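Long-range contacts in aspergillopepsin II heavy chain (Aspergillus niger var. macrosporus, PDB 1Y43), which is the heavy chain of an acid endopeptidase of the glutamic peptidase (G1) family, which cleaves peptide bonds within protein chains: residues B[8-13]-B[22-27]; B[26-31]-B[39-44]; B[55-60]-B[79-84]; B[107-112]-B[125-130]. All coordinates share one frame; numbering follows the deposited sequence.

Interaction 1 (B[8-13]-B[22-27])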
loop_
_atom_site.group_PDB
_atom_site.type_symbol
_atom_site.label_atom_id
_atom_site.label_comp_id
_atom_site.label_asym_id
_atom_site.label_seq_id
_atom_site.Cartn_x
_atom_site.Cartn_y
_atom_site.Cartn_z
ATOM N N SER B 8 -1.897 -1.271 7.352
ATOM C CA SER B 8 -2.380 -1.449 5.990
ATOM C C SER B 8 -1.177 -1.695 5.069
ATOM O O SER B 8 -0.051 -1.281 5.377
ATOM C CB SER B 8 -3.145 -0.203 5.529
ATOM O OG SER B 8 -2.259 0.896 5.366
ATOM N N ALA B 9 -1.415 -2.367 3.955
ATOM C CA ALA B 9 -0.369 -2.614 2.972
ATOM C C ALA B 9 -1.011 -2.230 1.649
ATOM O O ALA B 9 -2.136 -2.653 1.349
ATOM C CB ALA B 9 0.027 -4.082 2.950
ATOM N N TRP B 10 -0.304 -1.445 0.852
ATOM C CA TRP B 10 -0.839 -1.005 -0.424
ATOM C C TRP B 10 0.247 -0.643 -1.433
ATOM O O TRP B 10 1.419 -0.545 -1.084
ATOM C CB TRP B 10 -1.749 0.219 -0.193
ATOM C CG TRP B 10 -1.129 1.333 0.602
ATOM C CD1 TRP B 10 -1.168 1.496 1.964
ATOM C CD2 TRP B 10 -0.436 2.479 0.084
ATOM N NE1 TRP B 10 -0.558 2.672 2.315
ATOM C CE2 TRP B 10 -0.099 3.295 1.182
ATOM C CE3 TRP B 10 -0.075 2.893 -1.206
ATOM C CZ2 TRP B 10 0.580 4.512 1.033
ATOM C CZ3 TRP B 10 0.604 4.109 -1.351
ATOM C CH2 TRP B 10 0.922 4.900 -0.237
ATOM N N VAL B 11 -0.151 -0.523 -2.700
ATOM C CA VAL B 11 0.756 -0.058 -3.743
ATOM C C VAL B 11 0.095 1.209 -4.274
ATOM O O VAL B 11 -1.145 1.363 -4.219
ATOM C CB VAL B 11 0.965 -1.072 -4.910
ATOM C CG1 VAL B 11 1.640 -2.314 -4.400
ATOM C CG2 VAL B 11 -0.351 -1.377 -5.617
ATOM N N GLY B 12 0.906 2.129 -4.755
ATOM C CA GLY B 12 0.334 3.355 -5.259
ATOM C C GLY B 12 1.264 4.208 -6.085
ATOM O O GLY B 12 2.452 3.903 -6.240
ATOM N N ILE B 13 0.666 5.222 -6.698
ATOM C CA ILE B 13 1.369 6.205 -7.504
ATOM C C ILE B 13 1.192 7.563 -6.803
ATOM O O ILE B 13 0.076 7.930 -6.414
ATOM C CB ILE B 13 0.772 6.284 -8.930
ATOM C CG1 ILE B 13 1.017 4.953 -9.660
ATOM C CG2 ILE B 13 1.383 7.456 -9.711
ATOM C CD1 ILE B 13 0.382 4.866 -11.048
ATOM N N ILE B 22 -2.987 10.754 -4.873
ATOM C CA ILE B 22 -2.421 9.439 -4.644
ATOM C C ILE B 22 -3.440 8.443 -5.163
ATOM O O ILE B 22 -4.613 8.496 -4.783
ATOM C CB ILE B 22 -2.214 9.057 -3.163
ATOM C CG1 ILE B 22 -1.531 10.168 -2.375
ATOM C CG2 ILE B 22 -1.372 7.776 -3.096
ATOM C CD1 ILE B 22 -1.240 9.800 -0.933
ATOM N N LEU B 23 -3.013 7.588 -6.084
ATOM C CA LEU B 23 -3.866 6.528 -6.609
ATOM C C LEU B 23 -3.323 5.296 -5.866
ATOM O O LEU B 23 -2.166 4.892 -6.076
ATOM C CB LEU B 23 -3.697 6.374 -8.128
ATOM C CG LEU B 23 -4.234 5.082 -8.760
ATOM C CD1 LEU B 23 -5.706 4.843 -8.412
ATOM C CD2 LEU B 23 -4.043 5.140 -10.260
ATOM N N GLN B 24 -4.153 4.681 -5.022
ATOM C CA GLN B 24 -3.680 3.558 -4.219
ATOM C C GLN B 24 -4.765 2.535 -3.940
ATOM O O GLN B 24 -5.960 2.825 -4.028
ATOM C CB GLN B 24 -3.167 4.088 -2.879
ATOM C CG GLN B 24 -4.182 5.000 -2.203
ATOM C CD GLN B 24 -3.673 5.674 -0.937
ATOM O OE1 GLN B 24 -2.673 5.277 -0.333
ATOM N NE2 GLN B 24 -4.421 6.670 -0.533
ATOM N N THR B 25 -4.337 1.312 -3.666
ATOM C CA THR B 25 -5.266 0.235 -3.366
ATOM C C THR B 25 -4.539 -0.744 -2.462
ATOM O O THR B 25 -3.321 -0.947 -2.593
ATOM C CB THR B 25 -5.805 -0.450 -4.641
ATOM O OG1 THR B 25 -6.977 -1.209 -4.307
ATOM C CG2 THR B 25 -4.763 -1.399 -5.258
ATOM N N GLY B 26 -5.265 -1.324 -1.514
ATOM C CA GLY B 26 -4.633 -2.252 -0.605
ATOM C C GLY B 26 -5.580 -2.947 0.341
ATOM O O GLY B 26 -6.790 -2.996 0.122
ATOM N N VAL B 27 -5.008 -3.435 1.435
ATOM C CA VAL B 27 -5.744 -4.192 2.429
ATOM C C VAL B 27 -5.408 -3.720 3.833
ATOM O O VAL B 27 -4.260 -3.360 4.107
ATOM C CB VAL B 27 -5.330 -5.684 2.332
ATOM C CG1 VAL B 27 -5.946 -6.484 3.462
ATOM C CG2 VAL B 27 -5.736 -6.262 0.974
#

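Interaction 2 (B[26-31]-B[39-44]). With SO4 (sulfate ion), chain D.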
loop_
_atom_site.group_PDB
_atom_site.type_symbol
_atom_site.label_atom_id
_atom_site.label_comp_id
_atom_site.label_asym_id
_atom_site.label_seq_id
_atom_site.Cartn_x
_atom_site.Cartn_y
_atom_site.Cartn_z
ATOM N N GLY B 26 -5.265 -1.324 -1.514
ATOM C CA GLY B 26 -4.633 -2.252 -0.605
ATOM C C GLY B 26 -5.580 -2.947 0.341
ATOM O O GLY B 26 -6.790 -2.996 0.122
ATOM N N VAL B 27 -5.008 -3.435 1.435
ATOM C CA VAL B 27 -5.744 -4.192 2.429
ATOM C C VAL B 27 -5.408 -3.720 3.833
ATOM O O VAL B 27 -4.260 -3.360 4.107
ATOM C CB VAL B 27 -5.330 -5.684 2.332
ATOM C CG1 VAL B 27 -5.946 -6.484 3.462
ATOM C CG2 VAL B 27 -5.736 -6.262 0.974
ATOM N N ASP B 28 -6.425 -3.648 4.693
ATOM C CA ASP B 28 -6.244 -3.280 6.101
ATOM C C ASP B 28 -6.319 -4.559 6.918
ATOM O O ASP B 28 -7.065 -5.478 6.565
ATOM C CB ASP B 28 -7.389 -2.391 6.607
ATOM C CG ASP B 28 -7.262 -0.940 6.183
ATOM O OD1 ASP B 28 -6.249 -0.548 5.607
ATOM O OD2 ASP B 28 -8.199 -0.172 6.455
ATOM N N PHE B 29 -5.503 -4.658 7.956
ATOM C CA PHE B 29 -5.565 -5.817 8.854
ATOM C C PHE B 29 -5.656 -5.272 10.263
ATOM O O PHE B 29 -4.829 -4.459 10.662
ATOM C CB PHE B 29 -4.358 -6.777 8.761
ATOM C CG PHE B 29 -3.223 -6.285 7.920
ATOM C CD1 PHE B 29 -3.220 -6.508 6.547
ATOM C CD2 PHE B 29 -2.130 -5.645 8.508
ATOM C CE1 PHE B 29 -2.142 -6.102 5.760
ATOM C CE2 PHE B 29 -1.041 -5.231 7.739
ATOM C CZ PHE B 29 -1.048 -5.462 6.363
ATOM N N CYS B 30 -6.699 -5.665 10.982
ATOM C CA CYS B 30 -6.901 -5.208 12.349
ATOM C C CYS B 30 -7.064 -6.336 13.345
ATOM O O CYS B 30 -7.585 -7.401 13.014
ATOM C CB CYS B 30 -8.115 -4.302 12.437
ATOM S SG CYS B 30 -8.006 -2.763 11.482
ATOM N N TYR B 31 -6.632 -6.064 14.571
ATOM C CA TYR B 31 -6.702 -7.000 15.671
ATOM C C TYR B 31 -7.368 -6.330 16.870
ATOM O O TYR B 31 -7.051 -5.186 17.210
ATOM C CB TYR B 31 -5.299 -7.430 16.097
ATOM C CG TYR B 31 -5.335 -8.213 17.385
ATOM C CD1 TYR B 31 -5.775 -9.531 17.395
ATOM C CD2 TYR B 31 -5.047 -7.605 18.610
ATOM C CE1 TYR B 31 -5.937 -10.228 18.586
ATOM C CE2 TYR B 31 -5.210 -8.303 19.819
ATOM C CZ TYR B 31 -5.656 -9.611 19.790
ATOM O OH TYR B 31 -5.845 -10.327 20.953
ATOM N N ASP B 39 -9.947 -6.176 5.250
ATOM C CA ASP B 39 -10.768 -5.598 4.195
ATOM C C ASP B 39 -9.899 -5.048 3.069
ATOM O O ASP B 39 -8.726 -4.733 3.289
ATOM C CB ASP B 39 -11.726 -4.526 4.752
ATOM C CG ASP B 39 -11.097 -3.147 4.873
ATOM O OD1 ASP B 39 -9.860 -3.027 4.970
ATOM O OD2 ASP B 39 -11.860 -2.153 4.878
ATOM N N ALA B 40 -10.448 -4.980 1.864
ATOM C CA ALA B 40 -9.722 -4.436 0.722
ATOM C C ALA B 40 -10.370 -3.092 0.402
ATOM O O ALA B 40 -11.584 -2.935 0.553
ATOM C CB ALA B 40 -9.808 -5.389 -0.469
ATOM N N TRP B 41 -9.580 -2.144 -0.085
ATOM C CA TRP B 41 -10.088 -0.807 -0.371
ATOM C C TRP B 41 -9.324 -0.125 -1.502
ATOM O O TRP B 41 -8.254 -0.594 -1.908
ATOM C CB TRP B 41 -9.954 0.054 0.898
ATOM C CG TRP B 41 -8.548 0.046 1.490
ATOM C CD1 TRP B 41 -8.067 -0.809 2.447
ATOM C CD2 TRP B 41 -7.431 0.858 1.083
ATOM N NE1 TRP B 41 -6.720 -0.589 2.647
ATOM C CE2 TRP B 41 -6.303 0.425 1.825
ATOM C CE3 TRP B 41 -7.267 1.901 0.158
ATOM C CZ2 TRP B 41 -5.039 0.994 1.669
ATOM C CZ3 TRP B 41 -6.003 2.468 0.004
ATOM C CH2 TRP B 41 -4.907 2.008 0.759
ATOM N N TYR B 42 -9.880 0.975 -2.011
ATOM C CA TYR B 42 -9.221 1.766 -3.054
ATOM C C TYR B 42 -9.393 3.230 -2.679
ATOM O O TYR B 42 -10.303 3.582 -1.921
ATOM C CB TYR B 42 -9.822 1.530 -4.447
ATOM C CG TYR B 42 -11.282 1.904 -4.570
ATOM C CD1 TYR B 42 -11.672 3.220 -4.837
ATOM C CD2 TYR B 42 -12.274 0.936 -4.395
ATOM C CE1 TYR B 42 -13.016 3.559 -4.928
ATOM C CE2 TYR B 42 -13.620 1.254 -4.484
ATOM C CZ TYR B 42 -13.983 2.568 -4.749
ATOM O OH TYR B 42 -15.319 2.882 -4.832
ATOM N N GLU B 43 -8.533 4.084 -3.218
ATOM C CA GLU B 43 -8.622 5.502 -2.935
ATOM C C GLU B 43 -7.858 6.334 -3.935
ATOM O O GLU B 43 -6.764 5.963 -4.362
ATOM C CB GLU B 43 -8.071 5.809 -1.533
ATOM C CG GLU B 43 -8.016 7.315 -1.215
ATOM C CD GLU B 43 -7.788 7.625 0.263
ATOM O OE1 GLU B 43 -7.291 6.757 1.015
ATOM O OE2 GLU B 43 -8.153 8.751 0.668
ATOM N N TRP B 44 -8.477 7.417 -4.367
ATOM C CA TRP B 44 -7.810 8.362 -5.234
ATOM C C TRP B 44 -7.818 9.646 -4.393
ATOM O O TRP B 44 -8.760 10.448 -4.453
ATOM C CB TRP B 44 -8.537 8.570 -6.572
ATOM C CG TRP B 44 -7.731 9.408 -7.558
ATOM C CD1 TRP B 44 -7.190 10.664 -7.342
ATOM C CD2 TRP B 44 -7.345 9.042 -8.881
ATOM N NE1 TRP B 44 -6.499 11.077 -8.443
ATOM C CE2 TRP B 44 -6.573 10.100 -9.407
ATOM C CE3 TRP B 44 -7.569 7.908 -9.680
ATOM C CZ2 TRP B 44 -6.022 10.065 -10.698
ATOM C CZ3 TRP B 44 -7.022 7.873 -10.958
ATOM C CH2 TRP B 44 -6.258 8.941 -11.452
HETATM S S SO4 D . -4.732 -7.367 23.695
HETATM O O1 SO4 D . -5.224 -8.616 22.996
HETATM O O2 SO4 D . -5.820 -6.805 24.579
HETATM O O3 SO4 D . -3.525 -7.722 24.524
HETATM O O4 SO4 D . -4.373 -6.321 22.668
#

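Interaction 3 (B[55-60]-B[79-84])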
loop_
_atom_site.group_PDB
_atom_site.type_symbol
_atom_site.label_atom_id
_atom_site.label_comp_id
_atom_site.label_asym_id
_atom_site.label_seq_id
_atom_site.Cartn_x
_atom_site.Cartn_y
_atom_site.Cartn_z
ATOM N N ILE B 55 -15.339 -8.839 -2.061
ATOM C CA ILE B 55 -14.133 -9.657 -2.005
ATOM C C ILE B 55 -13.791 -9.989 -0.559
ATOM O O ILE B 55 -13.789 -9.120 0.323
ATOM C CB ILE B 55 -12.905 -9.019 -2.724
ATOM C CG1 ILE B 55 -11.783 -10.063 -2.847
ATOM C CG2 ILE B 55 -12.395 -7.783 -1.954
ATOM C CD1 ILE B 55 -10.691 -9.711 -3.850
ATOM N N THR B 56 -13.545 -11.268 -0.323
ATOM C CA THR B 56 -13.207 -11.778 0.997
ATOM C C THR B 56 -11.692 -11.933 1.133
ATOM O O THR B 56 -11.038 -12.505 0.256
ATOM C CB THR B 56 -13.879 -13.143 1.207
ATOM O OG1 THR B 56 -15.293 -12.980 1.114
ATOM C CG2 THR B 56 -13.516 -13.716 2.564
ATOM N N ILE B 57 -11.154 -11.393 2.224
ATOM C CA ILE B 57 -9.727 -11.430 2.528
ATOM C C ILE B 57 -9.548 -12.210 3.843
ATOM O O ILE B 57 -10.202 -11.887 4.839
ATOM C CB ILE B 57 -9.170 -9.987 2.747
ATOM C CG1 ILE B 57 -9.584 -9.038 1.618
ATOM C CG2 ILE B 57 -7.652 -10.026 2.928
ATOM C CD1 ILE B 57 -8.935 -9.318 0.283
ATOM N N SER B 58 -8.681 -13.224 3.843
ATOM C CA SER B 58 -8.415 -14.028 5.046
ATOM C C SER B 58 -6.912 -14.126 5.320
ATOM O O SER B 58 -6.087 -13.962 4.415
ATOM C CB SER B 58 -8.945 -15.462 4.889
ATOM O OG SER B 58 -10.338 -15.495 4.616
ATOM N N GLU B 59 -6.558 -14.434 6.563
ATOM C CA GLU B 59 -5.154 -14.573 6.926
ATOM C C GLU B 59 -4.523 -15.628 6.020
ATOM O O GLU B 59 -5.144 -16.657 5.720
ATOM C CB GLU B 59 -5.009 -15.015 8.390
ATOM C CG GLU B 59 -3.580 -14.939 8.949
ATOM C CD GLU B 59 -2.666 -16.102 8.545
ATOM O OE1 GLU B 59 -3.169 -17.198 8.221
ATOM O OE2 GLU B 59 -1.427 -15.920 8.571
ATOM N N GLY B 60 -3.314 -15.343 5.544
ATOM C CA GLY B 60 -2.606 -16.296 4.717
ATOM C C GLY B 60 -2.893 -16.273 3.237
ATOM O O GLY B 60 -2.177 -16.924 2.483
ATOM N N VAL B 79 -7.665 -5.449 -6.979
ATOM C CA VAL B 79 -7.270 -6.331 -5.884
ATOM C C VAL B 79 -7.688 -7.743 -6.284
ATOM O O VAL B 79 -8.867 -8.008 -6.570
ATOM C CB VAL B 79 -7.963 -5.975 -4.536
ATOM C CG1 VAL B 79 -7.612 -7.021 -3.470
ATOM C CG2 VAL B 79 -7.538 -4.581 -4.065
ATOM N N GLU B 80 -6.713 -8.630 -6.376
ATOM C CA GLU B 80 -6.997 -9.998 -6.739
ATOM C C GLU B 80 -6.573 -10.914 -5.613
ATOM O O GLU B 80 -5.457 -10.809 -5.108
ATOM C CB GLU B 80 -6.219 -10.376 -7.988
ATOM C CG GLU B 80 -6.464 -11.805 -8.439
ATOM C CD GLU B 80 -5.654 -12.188 -9.676
ATOM O OE1 GLU B 80 -4.665 -11.482 -10.012
ATOM O OE2 GLU B 80 -5.994 -13.223 -10.300
ATOM N N ASN B 81 -7.489 -11.761 -5.172
ATOM C CA ASN B 81 -7.171 -12.730 -4.140
ATOM C C ASN B 81 -6.830 -13.996 -4.923
ATOM O O ASN B 81 -7.722 -14.701 -5.408
ATOM C CB ASN B 81 -8.371 -12.964 -3.231
ATOM C CG ASN B 81 -8.041 -13.873 -2.072
ATOM O OD1 ASN B 81 -7.215 -14.787 -2.200
ATOM N ND2 ASN B 81 -8.674 -13.635 -0.936
ATOM N N LEU B 82 -5.540 -14.256 -5.091
ATOM C CA LEU B 82 -5.079 -15.405 -5.853
ATOM C C LEU B 82 -5.515 -16.726 -5.261
ATOM O O LEU B 82 -5.816 -17.666 -5.999
ATOM C CB LEU B 82 -3.561 -15.357 -6.003
ATOM C CG LEU B 82 -3.065 -14.069 -6.672
ATOM C CD1 LEU B 82 -1.556 -14.036 -6.736
ATOM C CD2 LEU B 82 -3.652 -13.980 -8.063
ATOM N N THR B 83 -5.633 -16.774 -3.941
ATOM C CA THR B 83 -6.022 -17.989 -3.238
ATOM C C THR B 83 -7.447 -18.434 -3.558
ATOM O O THR B 83 -7.711 -19.621 -3.720
ATOM C CB THR B 83 -5.887 -17.784 -1.713
ATOM O OG1 THR B 83 -4.555 -17.361 -1.410
ATOM C CG2 THR B 83 -6.219 -19.067 -0.951
ATOM N N THR B 84 -8.361 -17.476 -3.647
ATOM C CA THR B 84 -9.755 -17.799 -3.908
ATOM C C THR B 84 -10.197 -17.567 -5.344
ATOM O O THR B 84 -11.320 -17.909 -5.709
ATOM C CB THR B 84 -10.672 -16.988 -2.995
ATOM O OG1 THR B 84 -10.485 -15.594 -3.254
ATOM C CG2 THR B 84 -10.353 -17.263 -1.532
#

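Interaction 4 (B[107-112]-B[125-130])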
loop_
_atom_site.group_PDB
_atom_site.type_symbol
_atom_site.label_atom_id
_atom_site.label_comp_id
_atom_site.label_asym_id
_atom_site.label_seq_id
_atom_site.Cartn_x
_atom_site.Cartn_y
_atom_site.Cartn_z
ATOM N N TRP B 107 5.464 0.819 -2.587
ATOM C CA TRP B 107 4.978 -0.409 -1.951
ATOM C C TRP B 107 5.088 -0.034 -0.478
ATOM O O TRP B 107 6.199 0.079 0.057
ATOM C CB TRP B 107 5.903 -1.583 -2.291
ATOM C CG TRP B 107 5.963 -1.874 -3.769
ATOM C CD1 TRP B 107 5.160 -2.726 -4.469
ATOM C CD2 TRP B 107 6.857 -1.271 -4.722
ATOM N NE1 TRP B 107 5.504 -2.681 -5.809
ATOM C CE2 TRP B 107 6.531 -1.812 -5.988
ATOM C CE3 TRP B 107 7.894 -0.333 -4.620
ATOM C CZ2 TRP B 107 7.216 -1.428 -7.159
ATOM C CZ3 TRP B 107 8.569 0.044 -5.785
ATOM C CH2 TRP B 107 8.223 -0.506 -7.035
ATOM N N ILE B 108 3.942 0.127 0.185
ATOM C CA ILE B 108 3.925 0.639 1.554
ATOM C C ILE B 108 3.073 -0.102 2.587
ATOM O O ILE B 108 2.049 -0.686 2.251
ATOM C CB ILE B 108 3.370 2.116 1.504
ATOM C CG1 ILE B 108 4.238 3.008 0.597
ATOM C CG2 ILE B 108 3.226 2.722 2.898
ATOM C CD1 ILE B 108 5.631 3.310 1.145
ATOM N N VAL B 109 3.579 -0.128 3.827
ATOM C CA VAL B 109 2.848 -0.640 4.979
ATOM C C VAL B 109 2.673 0.659 5.792
ATOM O O VAL B 109 3.647 1.342 6.138
ATOM C CB VAL B 109 3.618 -1.712 5.777
ATOM C CG1 VAL B 109 2.873 -2.030 7.062
ATOM C CG2 VAL B 109 3.750 -2.987 4.951
ATOM N N GLU B 110 1.430 1.013 6.071
ATOM C CA GLU B 110 1.137 2.268 6.741
ATOM C C GLU B 110 0.373 2.199 8.050
ATOM O O GLU B 110 -0.423 1.281 8.283
ATOM C CB GLU B 110 0.348 3.154 5.768
ATOM C CG GLU B 110 -0.176 4.456 6.361
ATOM C CD GLU B 110 -0.944 5.319 5.366
ATOM O OE1 GLU B 110 -1.020 4.982 4.170
ATOM O OE2 GLU B 110 -1.473 6.357 5.792
ATOM N N ASP B 111 0.654 3.177 8.909
ATOM C CA ASP B 111 -0.077 3.336 10.155
ATOM C C ASP B 111 -1.010 4.490 9.748
ATOM O O ASP B 111 -0.594 5.648 9.691
ATOM C CB ASP B 111 0.857 3.765 11.296
ATOM C CG ASP B 111 0.126 3.877 12.633
ATOM O OD1 ASP B 111 -1.102 3.646 12.662
ATOM O OD2 ASP B 111 0.764 4.193 13.651
ATOM N N PHE B 112 -2.246 4.161 9.387
ATOM C CA PHE B 112 -3.194 5.167 8.914
ATOM C C PHE B 112 -3.870 6.024 9.989
ATOM O O PHE B 112 -3.901 5.660 11.160
ATOM C CB PHE B 112 -4.226 4.513 7.983
ATOM C CG PHE B 112 -5.008 3.382 8.606
ATOM C CD1 PHE B 112 -6.173 3.645 9.315
ATOM C CD2 PHE B 112 -4.597 2.050 8.458
ATOM C CE1 PHE B 112 -6.937 2.613 9.853
ATOM C CE2 PHE B 112 -5.354 1.008 8.991
ATOM C CZ PHE B 112 -6.526 1.289 9.696
ATOM N N GLY B 125 4.075 -8.901 12.147
ATOM C CA GLY B 125 5.166 -9.818 11.885
ATOM C C GLY B 125 6.017 -9.245 10.777
ATOM O O GLY B 125 6.871 -8.395 11.010
ATOM N N SER B 126 5.726 -9.648 9.551
ATOM C CA SER B 126 6.465 -9.163 8.398
ATOM C C SER B 126 5.546 -9.214 7.184
ATOM O O SER B 126 4.596 -10.009 7.155
ATOM C CB SER B 126 7.691 -10.053 8.174
ATOM O OG SER B 126 8.620 -9.420 7.343
ATOM N N VAL B 127 5.754 -8.298 6.245
ATOM C CA VAL B 127 4.991 -8.272 5.000
ATOM C C VAL B 127 6.027 -8.190 3.889
ATOM O O VAL B 127 6.929 -7.350 3.933
ATOM C CB VAL B 127 4.047 -7.038 4.886
ATOM C CG1 VAL B 127 3.488 -6.931 3.476
ATOM C CG2 VAL B 127 2.896 -7.149 5.882
ATOM N N THR B 128 5.943 -9.101 2.930
ATOM C CA THR B 128 6.860 -9.073 1.803
ATOM C C THR B 128 6.079 -8.939 0.504
ATOM O O THR B 128 5.153 -9.712 0.244
ATOM C CB THR B 128 7.734 -10.357 1.694
ATOM O OG1 THR B 128 8.563 -10.485 2.854
ATOM C CG2 THR B 128 8.629 -10.286 0.458
ATOM N N PHE B 129 6.394 -7.898 -0.253
ATOM C CA PHE B 129 5.792 -7.687 -1.560
ATOM C C PHE B 129 6.738 -8.377 -2.546
ATOM O O PHE B 129 7.933 -8.066 -2.569
ATOM C CB PHE B 129 5.777 -6.204 -1.923
ATOM C CG PHE B 129 4.827 -5.366 -1.105
ATOM C CD1 PHE B 129 5.254 -4.735 0.064
ATOM C CD2 PHE B 129 3.533 -5.141 -1.553
ATOM C CE1 PHE B 129 4.391 -3.871 0.772
ATOM C CE2 PHE B 129 2.672 -4.281 -0.852
ATOM C CZ PHE B 129 3.103 -3.651 0.303
ATOM N N THR B 130 6.245 -9.345 -3.301
ATOM C CA THR B 130 7.066 -10.003 -4.304
ATOM C C THR B 130 6.525 -9.537 -5.644
ATOM O O THR B 130 5.436 -8.959 -5.723
ATOM C CB THR B 130 6.985 -11.532 -4.223
ATOM O OG1 THR B 130 5.621 -11.958 -4.351
ATOM C CG2 THR B 130 7.574 -12.023 -2.900
#

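Interaction 1 (B[8-13]-B[22-27])
Ala9 and Val27, Val11 and Thr25, and Ile13 and Leu23 are the hydrogen-bonded pairs of this antiparallel hairpin, each joined by two backbone bonds. The shortest, from Ile13 N to Leu23 O, measures 2.9 Å. Between them lie two non-hydrogen-bonded pairs, each with a glycine. At one, Gly26 has no CB, and Trp10 CB comes to 3.8 Å from Gly26 CA and 3.1 Å from Thr25 O. At the other, Gly12 CA sits 3.0 Å from Leu23 O, so close a fit that glycine suits the place.

On the face of Trp10 and Gln24, the polar contact is an amide oxygen over an indole. Trp10 holds CG between its backbone N and carbonyl carbon (chi1 52°), and Gln24 holds its own CG in the same way, its chain extended beyond. Gln24 OE1 stands 3.3 Å above the Trp10 ring plane, over its centre, with the amide plane turned 82° from the ring. Ser8 OG meets the same ring at its edge. Trp10 NE1 bonds to Glu110.

The other face, lined by Ala9, Val11, Ile13, Leu23, Thr25 and Val27, is mostly apolar. Thr25 CG2 lies 4.4 Å from Val11 CG2, while its OG1 bonds to Trp41 O. Four of these residues pack on strand 62-69, chiefly Val67. Strand 104-114 flanks 8-13 within the same sheet and strand 35-45 flanks 22-27, placing the hairpin in the middle of the sheet.

Interaction 2 (B[26-31]-B[39-44])
Gly26 with Trp41 and Asp28 with Asp39 form hydrogen-bonded pairs on either side of the non-hydrogen-bonded pair Val27 and Ala40, and the two antiparallel strand segments run at 138° to each other. Trp41 N reaches Gly26 O at 2.9 Å, and Asp28 N reaches Asp39 O at the same length. The indole of Trp41 folds back over its partner: CG sits between backbone N and carbonyl carbon (chi1 52°), and the ring lies across the Gly26 backbone. Gly26 N is 3.8 Å above the ring plane, over its centre, and Gly26 CA makes a CH-pi contact 4.3 Å from the centroid of the six-membered ring. A residue without a side chain suits this spot, since the indole takes the place beside it.

This is the next hairpin of the sheet, strands 22-32 and 35-45, and Cys30 on the first of them is joined to Cys6 by a disulfide. On the same face as Trp41, the carboxylates of Asp28 and Asp39 lie side by side, pointing the same way, with Asp28 OD2 and Asp39 OD1 3.6 Å apart. Two acids so close would probably raise the pKa of one of them. On the opposite face, Val27 CG2 meets Ala40 CB at 4.4 Å, and the small alanine is covered by Ile55 and Val79. Farther along, Tyr31 OH donates to O1 of a sulfate, probably from the crystallisation liquor, at 2.7 Å, the oxygen lying at the ring edge.

Interaction 3 (B[55-60]-B[79-84])
Asn81 extends its CG anti to the backbone N (chi1 -175°), and Ile55 does the same with its CG1 (chi1 -169°); both side chains set out toward the opposite segment. At the end of the first, Asn81 ND2 donates to Thr56 O at 2.9 Å with a bent N-H...O angle of 135°, the oxygen lying near the amide plane and the donor in the carbonyl plane. The same nitrogen also bonds to Asp61 OD2, and Thr56 O accepts a second bond from Gln86.

The amide oxygen serves the turn that follows. Asn81 OD1 accepts from Thr84 N at 3.3 Å, with the donor well above its carbonyl plane, and weakly from Thr83 N, an Asx motif where strand 74-81 ends and the chain heads for strand 86-92. Asparagine suits the position because its donor and acceptor serve two places at once. The contact joins the loop between strands 50-52 and 62-69, where the chain passes from one sheet to another, to the end of strand 74-81. Ile55 CD1 lies 4.0 Å from Asn81 CB and 4.1 Å from Val79 CG1. The branched Ile57 packs on Val27 and Ile63.

Interaction 4 (B[107-112]-B[125-130])
Phe129 lays one ring face against Trp107 CB, which stands 3.9 Å above its plane, over the centre and 10° off the ring normal, a CH-pi contact. The contact belongs to the packing between two sheets of a beta sandwich, the fold of the concanavalin-like clan. Strands 107-110 and 126-130 run antiparallel with axes 8.7 Å apart at closest, too far for direct backbone pairing, and Trp107, Val109, Val127 and Phe129 all start toward the opposite segment.

The two aromatic rings meet edge-to-face. An edge of Trp107, led by CD1, is directed at the Phe129 face, with planes 64° apart and the five-membered and phenyl centroids separated by 5.5 Å. Both side chains set CG anti to the carbonyl carbon (chi1 -62° for Trp107). Flat rings suit this place, one supplying a broad face and the other a CB and an edge to cover it. Trp107 NE1 is satisfied by a backbone atom of another chain; residues 107-110 pair antiparallel with a strand of that chain, so their sheet runs on across the interface.

Val109 and Val127 cross obliquely beside the rings, Val109 CG2 lying 4.1 Å from Val127 CB and 4.3 Å from Phe129 CE1. Compact branched valines fit between the backbones. At the ring edge, close to its plane, Phe129 CZ comes to 3.7 Å from Ile108 O.

Interactions 1 and 2 share Gly26 and Val27, with centres 8 Å apart, and are the two hairpins of one sheet. They are joined by Thr25 OG1 and Trp41 O at 2.8 Å, a probable hydrogen bond. Strand 107-110 of interaction 4 continues that sheet, Trp10 N meeting Ile108 O at 2.8 Å, whereas 126-130 belongs to a different one. Interaction 3 covers its apolar face, with Ala40 CB 3.8 Å from Ile55 CG2; its nearest atoms stay about 8 Å from interaction 4. Glutamic peptidases of this family work with a glutamate and a glutamine. Gln24 OE1 and Glu110 OE1 lie 4.8 Å apart beside Trp10, a placement consistent with such a pair.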